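Local atomic coordinates of A223 penton protein C-terminal domain-containing protein (Sulfolobus turreted icosahedral virus 1, PDB entry 6BO3), a protein that forms part of the turrets on the capsid of an archaeal icosahedral virus, probably as a structural penton protein. Residues A[89-94]-A[120-125]; A[21-26]-A[114-119]. The protein carries 1 engineered substitution. All coordinates share one frame; numbering follows the deposited sequence.

Interaction 1. Residues A[89-94]-A[120-125]; sequences FYNVPI and HPLFEV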
loop_
_atom_site.group_PDB
_atom_site.type_symbol
_atom_site.label_atom_id
_atom_site.label_comp_id
_atom_site.label_asym_id
_atom_site.label_seq_id
_atom_site.Cartn_x
_atom_site.Cartn_y
_atom_site.Cartn_z
ATOM N N PHE A 89 6.785 14.471 2.242
ATOM C CA PHE A 89 7.330 15.801 2.064
ATOM C C PHE A 89 6.638 16.458 0.890
ATOM O O PHE A 89 6.475 15.847 -0.189
ATOM C CB PHE A 89 8.836 15.754 1.732
ATOM C CG PHE A 89 9.686 15.062 2.769
ATOM C CD1 PHE A 89 10.510 15.788 3.619
ATOM C CD2 PHE A 89 9.715 13.683 2.846
ATOM C CE1 PHE A 89 11.319 15.150 4.549
ATOM C CE2 PHE A 89 10.507 13.034 3.788
ATOM C CZ PHE A 89 11.323 13.774 4.633
ATOM N N TYR A 90 6.266 17.718 1.077
ATOM C CA TYR A 90 5.919 18.562 -0.055
ATOM C C TYR A 90 6.651 19.904 0.014
ATOM O O TYR A 90 6.379 20.726 0.905
ATOM C CB TYR A 90 4.400 18.807 -0.187
ATOM C CG TYR A 90 4.113 19.681 -1.389
ATOM C CD1 TYR A 90 3.627 20.984 -1.243
ATOM C CD2 TYR A 90 4.400 19.234 -2.678
ATOM C CE1 TYR A 90 3.406 21.794 -2.348
ATOM C CE2 TYR A 90 4.188 20.031 -3.782
ATOM C CZ TYR A 90 3.689 21.312 -3.616
ATOM O OH TYR A 90 3.475 22.101 -4.712
ATOM N N ASN A 91 7.539 20.121 -0.954
ATOM C CA ASN A 91 8.257 21.391 -1.153
ATOM C C ASN A 91 8.990 21.787 0.142
ATOM O O ASN A 91 8.911 22.924 0.585
ATOM C CB ASN A 91 7.299 22.502 -1.667
ATOM C CG ASN A 91 8.031 23.794 -2.101
ATOM O OD1 ASN A 91 8.974 23.758 -2.881
ATOM N ND2 ASN A 91 7.570 24.941 -1.603
ATOM N N VAL A 92 9.720 20.843 0.744
ATOM C CA VAL A 92 10.325 21.093 2.061
ATOM C C VAL A 92 11.781 21.537 1.836
ATOM O O VAL A 92 12.562 20.794 1.233
ATOM C CB VAL A 92 10.251 19.830 2.976
ATOM C CG1 VAL A 92 10.835 20.097 4.349
ATOM C CG2 VAL A 92 8.803 19.315 3.124
ATOM N N PRO A 93 12.148 22.748 2.300
ATOM C CA PRO A 93 13.520 23.209 2.128
ATOM C C PRO A 93 14.399 22.496 3.149
ATOM O O PRO A 93 14.283 22.726 4.349
ATOM C CB PRO A 93 13.432 24.716 2.383
ATOM C CG PRO A 93 12.247 24.895 3.273
ATOM C CD PRO A 93 11.368 23.676 3.143
ATOM N N ILE A 94 15.216 21.579 2.660
ATOM C CA ILE A 94 16.043 20.732 3.505
ATOM C C ILE A 94 17.375 20.715 2.803
ATOM O O ILE A 94 17.398 20.639 1.580
ATOM C CB ILE A 94 15.546 19.268 3.533
ATOM C CG1 ILE A 94 14.150 19.156 4.123
ATOM C CG2 ILE A 94 16.508 18.389 4.322
ATOM C CD1 ILE A 94 13.535 17.784 3.938
ATOM N N HIS A 120 14.157 19.953 -6.085
ATOM C CA HIS A 120 13.883 21.042 -7.001
ATOM C C HIS A 120 14.050 22.374 -6.277
ATOM O O HIS A 120 14.298 22.393 -5.084
ATOM C CB HIS A 120 12.464 20.889 -7.587
ATOM C CG HIS A 120 11.410 20.653 -6.562
ATOM N ND1 HIS A 120 10.963 21.644 -5.716
ATOM C CD2 HIS A 120 10.713 19.535 -6.241
ATOM C CE1 HIS A 120 10.022 21.152 -4.930
ATOM N NE2 HIS A 120 9.862 19.869 -5.218
ATOM N N PRO A 121 13.912 23.501 -6.989
ATOM C CA PRO A 121 14.038 24.730 -6.199
ATOM C C PRO A 121 12.844 24.894 -5.254
ATOM O O PRO A 121 11.810 24.267 -5.465
ATOM C CB PRO A 121 14.079 25.845 -7.249
ATOM C CG PRO A 121 13.594 25.244 -8.523
ATOM C CD PRO A 121 13.726 23.754 -8.427
ATOM N N LEU A 122 12.994 25.710 -4.218
ATOM C CA LEU A 122 11.868 26.064 -3.352
ATOM C C LEU A 122 10.783 26.807 -4.125
ATOM O O LEU A 122 10.983 27.921 -4.580
ATOM C CB LEU A 122 12.330 26.935 -2.169
ATOM C CG LEU A 122 11.239 27.299 -1.153
ATOM C CD1 LEU A 122 10.643 26.040 -0.528
ATOM C CD2 LEU A 122 11.743 28.231 -0.063
ATOM N N PHE A 123 9.621 26.185 -4.254
ATOM C CA PHE A 123 8.515 26.801 -4.949
ATOM C C PHE A 123 7.758 27.776 -4.058
ATOM O O PHE A 123 7.749 27.619 -2.854
ATOM C CB PHE A 123 7.597 25.705 -5.473
ATOM C CG PHE A 123 8.208 24.883 -6.571
ATOM C CD1 PHE A 123 9.078 25.452 -7.494
ATOM C CD2 PHE A 123 7.881 23.540 -6.707
ATOM C CE1 PHE A 123 9.622 24.704 -8.516
ATOM C CE2 PHE A 123 8.423 22.782 -7.732
ATOM C CZ PHE A 123 9.296 23.365 -8.635
ATOM N N GLU A 124 7.123 28.785 -4.648
ATOM C CA GLU A 124 6.314 29.729 -3.863
ATOM C C GLU A 124 4.941 29.126 -3.530
ATOM O O GLU A 124 3.890 29.664 -3.877
ATOM C CB GLU A 124 6.237 31.114 -4.542
ATOM C CG GLU A 124 7.422 31.997 -4.160
ATOM C CD GLU A 124 7.597 33.217 -5.043
ATOM O OE1 GLU A 124 6.606 33.945 -5.277
ATOM O OE2 GLU A 124 8.741 33.458 -5.488
ATOM N N VAL A 125 4.982 27.982 -2.850
ATOM C CA VAL A 125 3.791 27.326 -2.311
ATOM C C VAL A 125 4.157 26.822 -0.917
ATOM O O VAL A 125 5.341 26.781 -0.592
ATOM C CB VAL A 125 3.316 26.165 -3.208
ATOM C CG1 VAL A 125 2.988 26.683 -4.603
ATOM C CG2 VAL A 125 4.349 25.042 -3.273
#
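A buried asparagine amide here grips the backbone of a loop at one end of a beta sheet. Asn91 sits where strand 85-93 turns a corner, and residues 120-125 run from the end of strand 111-120 into the loop before strand 128-133. Asn91 OD1 accepts a nearly straight bond from Phe123 N (2.9 Å, 166° at the hydrogen). Asn91 ND2 gives a hydrogen bond to Phe123 O at 3.0 Å. Both backbone polar groups of Phe123 are thus taken by one side chain. A second bond from ND2, to Val125 O, is weak. Asn91 CG stands anti to the backbone N (chi1 -171°), which carries the amide out to the loop.

Asn91 and Val92 both face Phe45 on the neighbouring strand, a G1 beta bulge. The bulge fits the positive phi of Asn91. OD1 has another partner in Ser44 OG, so this buried oxygen is well satisfied and the rotation of the amide is fixed.

The His120 ring lies nearly coplanar with the amide (12° apart) and brings CE1 edge-on to Asn91 OD1. ND1 of His120 bonds to Pro121 O at 2.8 Å, and NE2 is paired with Ser46 OG. Leu122 CD1 packs against Asn91 ND2 and, more loosely, against Pro93 CB at 4.2 Å. Toward the surface, Val125 CG2 meets the outer end of the Tyr90 ring, 3.5 Å from Tyr90 CE1.

Interaction 2. Residues A[21-26]-A[114-119]; sequences YVDREY and KLKGTI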
loop_
_atom_site.group_PDB
_atom_site.type_symbol
_atom_site.label_atom_id
_atom_site.label_comp_id
_atom_site.label_asym_id
_atom_site.label_seq_id
_atom_site.Cartn_x
_atom_site.Cartn_y
_atom_site.Cartn_z
ATOM N N TYR A 21 16.361 13.393 -9.359
ATOM C CA TYR A 21 15.561 12.255 -8.976
ATOM C C TYR A 21 16.274 11.397 -7.940
ATOM O O TYR A 21 17.464 11.044 -8.094
ATOM C CB TYR A 21 15.203 11.430 -10.205
ATOM C CG TYR A 21 14.178 12.133 -11.062
ATOM C CD1 TYR A 21 12.837 12.177 -10.674
ATOM C CD2 TYR A 21 14.545 12.795 -12.223
ATOM C CE1 TYR A 21 11.891 12.839 -11.441
ATOM C CE2 TYR A 21 13.599 13.462 -12.999
ATOM C CZ TYR A 21 12.280 13.475 -12.603
ATOM O OH TYR A 21 11.352 14.123 -13.369
ATOM N N VAL A 22 15.522 11.069 -6.897
ATOM C CA VAL A 22 16.036 10.368 -5.738
ATOM C C VAL A 22 15.246 9.072 -5.626
ATOM O O VAL A 22 14.012 9.068 -5.574
ATOM C CB VAL A 22 15.944 11.207 -4.436
ATOM C CG1 VAL A 22 16.393 10.407 -3.225
ATOM C CG2 VAL A 22 16.766 12.492 -4.577
ATOM N N ASP A 23 15.979 7.972 -5.651
ATOM C CA ASP A 23 15.404 6.643 -5.422
ATOM C C ASP A 23 16.494 5.841 -4.731
ATOM O O ASP A 23 17.458 5.370 -5.361
ATOM C CB ASP A 23 14.954 6.014 -6.739
ATOM C CG ASP A 23 14.122 4.727 -6.555
ATOM O OD1 ASP A 23 13.859 4.280 -5.423
ATOM O OD2 ASP A 23 13.741 4.139 -7.586
ATOM N N ARG A 24 16.355 5.747 -3.416
ATOM C CA ARG A 24 17.350 5.125 -2.566
ATOM C C ARG A 24 16.717 4.237 -1.522
ATOM O O ARG A 24 15.679 4.561 -0.974
ATOM C CB ARG A 24 18.134 6.196 -1.832
ATOM C CG ARG A 24 19.014 7.038 -2.719
ATOM C CD ARG A 24 20.276 6.297 -3.140
ATOM N NE ARG A 24 21.136 7.204 -3.882
ATOM C CZ ARG A 24 22.467 7.206 -3.879
ATOM N NH1 ARG A 24 23.172 6.364 -3.134
ATOM N NH2 ARG A 24 23.095 8.109 -4.607
ATOM N N GLU A 25 17.373 3.121 -1.233
ATOM C CA GLU A 25 17.039 2.342 -0.064
ATOM C C GLU A 25 18.296 1.898 0.690
ATOM O O GLU A 25 19.290 1.494 0.087
ATOM C CB GLU A 25 16.150 1.151 -0.427
ATOM C CG GLU A 25 16.511 0.422 -1.697
ATOM C CD GLU A 25 15.675 -0.831 -1.875
ATOM O OE1 GLU A 25 14.537 -0.865 -1.347
ATOM O OE2 GLU A 25 16.158 -1.775 -2.535
ATOM N N TYR A 26 18.260 2.017 2.015
ATOM C CA TYR A 26 19.362 1.576 2.853
ATOM C C TYR A 26 18.828 0.797 4.050
ATOM O O TYR A 26 17.816 1.187 4.646
ATOM C CB TYR A 26 20.190 2.759 3.367
ATOM C CG TYR A 26 20.492 3.853 2.361
ATOM C CD1 TYR A 26 21.707 3.896 1.685
ATOM C CD2 TYR A 26 19.575 4.864 2.119
ATOM C CE1 TYR A 26 21.987 4.907 0.779
ATOM C CE2 TYR A 26 19.845 5.880 1.221
ATOM C CZ TYR A 26 21.048 5.898 0.550
ATOM O OH TYR A 26 21.302 6.920 -0.341
ATOM N N LYS A 114 13.489 3.711 2.703
ATOM C CA LYS A 114 13.428 4.163 1.317
ATOM C C LYS A 114 13.143 5.653 1.220
ATOM O O LYS A 114 12.184 6.162 1.834
ATOM C CB LYS A 114 12.362 3.418 0.505
ATOM C CG LYS A 114 12.362 1.910 0.619
ATOM C CD LYS A 114 10.973 1.381 0.276
ATOM C CE LYS A 114 11.007 0.211 -0.681
ATOM N NZ LYS A 114 9.743 0.173 -1.466
ATOM N N LEU A 115 13.990 6.324 0.439
ATOM C CA LEU A 115 13.861 7.736 0.099
ATOM C C LEU A 115 13.609 7.861 -1.407
ATOM O O LEU A 115 14.431 7.448 -2.254
ATOM C CB LEU A 115 15.111 8.519 0.503
ATOM C CG LEU A 115 14.975 10.033 0.403
ATOM C CD1 LEU A 115 13.940 10.479 1.412
ATOM C CD2 LEU A 115 16.321 10.718 0.628
ATOM N N LYS A 116 12.443 8.412 -1.730
ATOM C CA LYS A 116 11.996 8.538 -3.099
ATOM C C LYS A 116 11.361 9.909 -3.286
ATOM O O LYS A 116 10.489 10.298 -2.503
ATOM C CB LYS A 116 10.911 7.503 -3.439
ATOM C CG LYS A 116 11.264 6.052 -3.271
ATOM C CD LYS A 116 10.087 5.225 -3.747
ATOM C CE LYS A 116 10.317 3.744 -3.559
ATOM N NZ LYS A 116 9.759 3.000 -4.714
ATOM N N GLY A 117 11.779 10.628 -4.319
ATOM C CA GLY A 117 11.166 11.907 -4.626
ATOM C C GLY A 117 11.982 12.728 -5.591
ATOM O O GLY A 117 12.784 12.196 -6.360
ATOM N N THR A 118 11.787 14.039 -5.514
ATOM C CA THR A 118 12.401 14.982 -6.424
ATOM C C THR A 118 13.047 16.083 -5.603
ATOM O O THR A 118 12.492 16.522 -4.603
ATOM C CB THR A 118 11.359 15.608 -7.383
ATOM O OG1 THR A 118 10.336 16.281 -6.639
ATOM C CG2 THR A 118 10.703 14.538 -8.255
ATOM N N ILE A 119 14.240 16.493 -6.000
ATOM C CA ILE A 119 14.852 17.712 -5.479
ATOM C C ILE A 119 14.660 18.798 -6.515
ATOM O O ILE A 119 14.946 18.597 -7.690
ATOM C CB ILE A 119 16.357 17.534 -5.197
ATOM C CG1 ILE A 119 16.572 16.388 -4.216
ATOM C CG2 ILE A 119 16.965 18.832 -4.648
ATOM C CD1 ILE A 119 18.014 15.915 -4.165
#
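Val22 and Gly117 pair through their backbones, as do Arg24 and Leu115, in an antiparallel beta sheet. Strand 20-28 is the outermost strand on its side of the five-stranded sheet within this chain. Strand 111-120 separates it from strand 44-53. The two segments run almost exactly antiparallel, at 179°, with axes 4.6 Å apart.

Four backbone hydrogen bonds join the segments. Val22 N to Gly117 O and Gly117 N to Val22 O are both 3.0 Å. Arg24 N to Leu115 O and Leu115 N to Arg24 O complete the second hydrogen-bonded pair. Tyr21 with Thr118, Asp23 with Lys116 and Glu25 with Lys114 are the non-hydrogen-bonded pairs. CA-H...O contacts supplement the amide bonds, among them Lys116 CA to Val22 O at 3.2 Å.

Apolar contacts gather on the face that carries Val22 and Leu115. The two methyls of Val22 divide the work. Val22 CG1, anti to the backbone N (chi1 176°), touches Leu115 CD2 at 3.9 Å. Val22 CG2 reaches Ile119 CD1 at 3.7 Å. Phe37 of strand 34-38, in the other sheet of this part of the chain, packs on Val22 and Leu115. This face is therefore the inner face of a beta sandwich.

The other face is polar and more exposed. Tyr21 and Thr118 lie side by side, with Tyr21 CE1 3.8 Å from Thr118 CG2. Asp23 and Lys116 also run alongside each other, but their charges stay beyond salt-bridge range. Glu25 OE1 takes a hydrogen bond from Asn112 ND2. Lys114 meets that carboxylate through its aliphatic chain, with Lys114 CE 3.7 Å from Glu25 OE1.

Overall arrangement
Both contacts involve the five-stranded sheet, and their segments adjoin where strand 111-120 runs out. Interaction 2 joins two neighbouring strands side by side. Interaction 1 ties the loop that follows to the corner of strand 85-93. Their centres are about 15 Å apart. Each mixes buried and exposed residues, but the chemistry differs. In 21-26 with 114-119, regular backbone pairing carries the contact, with Val22, Leu115 and Ile119 packed on the inner face and Asp23, Glu25 and the lysines on the other. In 89-94 with 120-125, a buried polar side chain bonds to the backbone of a loop without helix or strand. Strand 44-53 touches both: Ser46 meets Thr118 of interaction 2 and His120 of interaction 1.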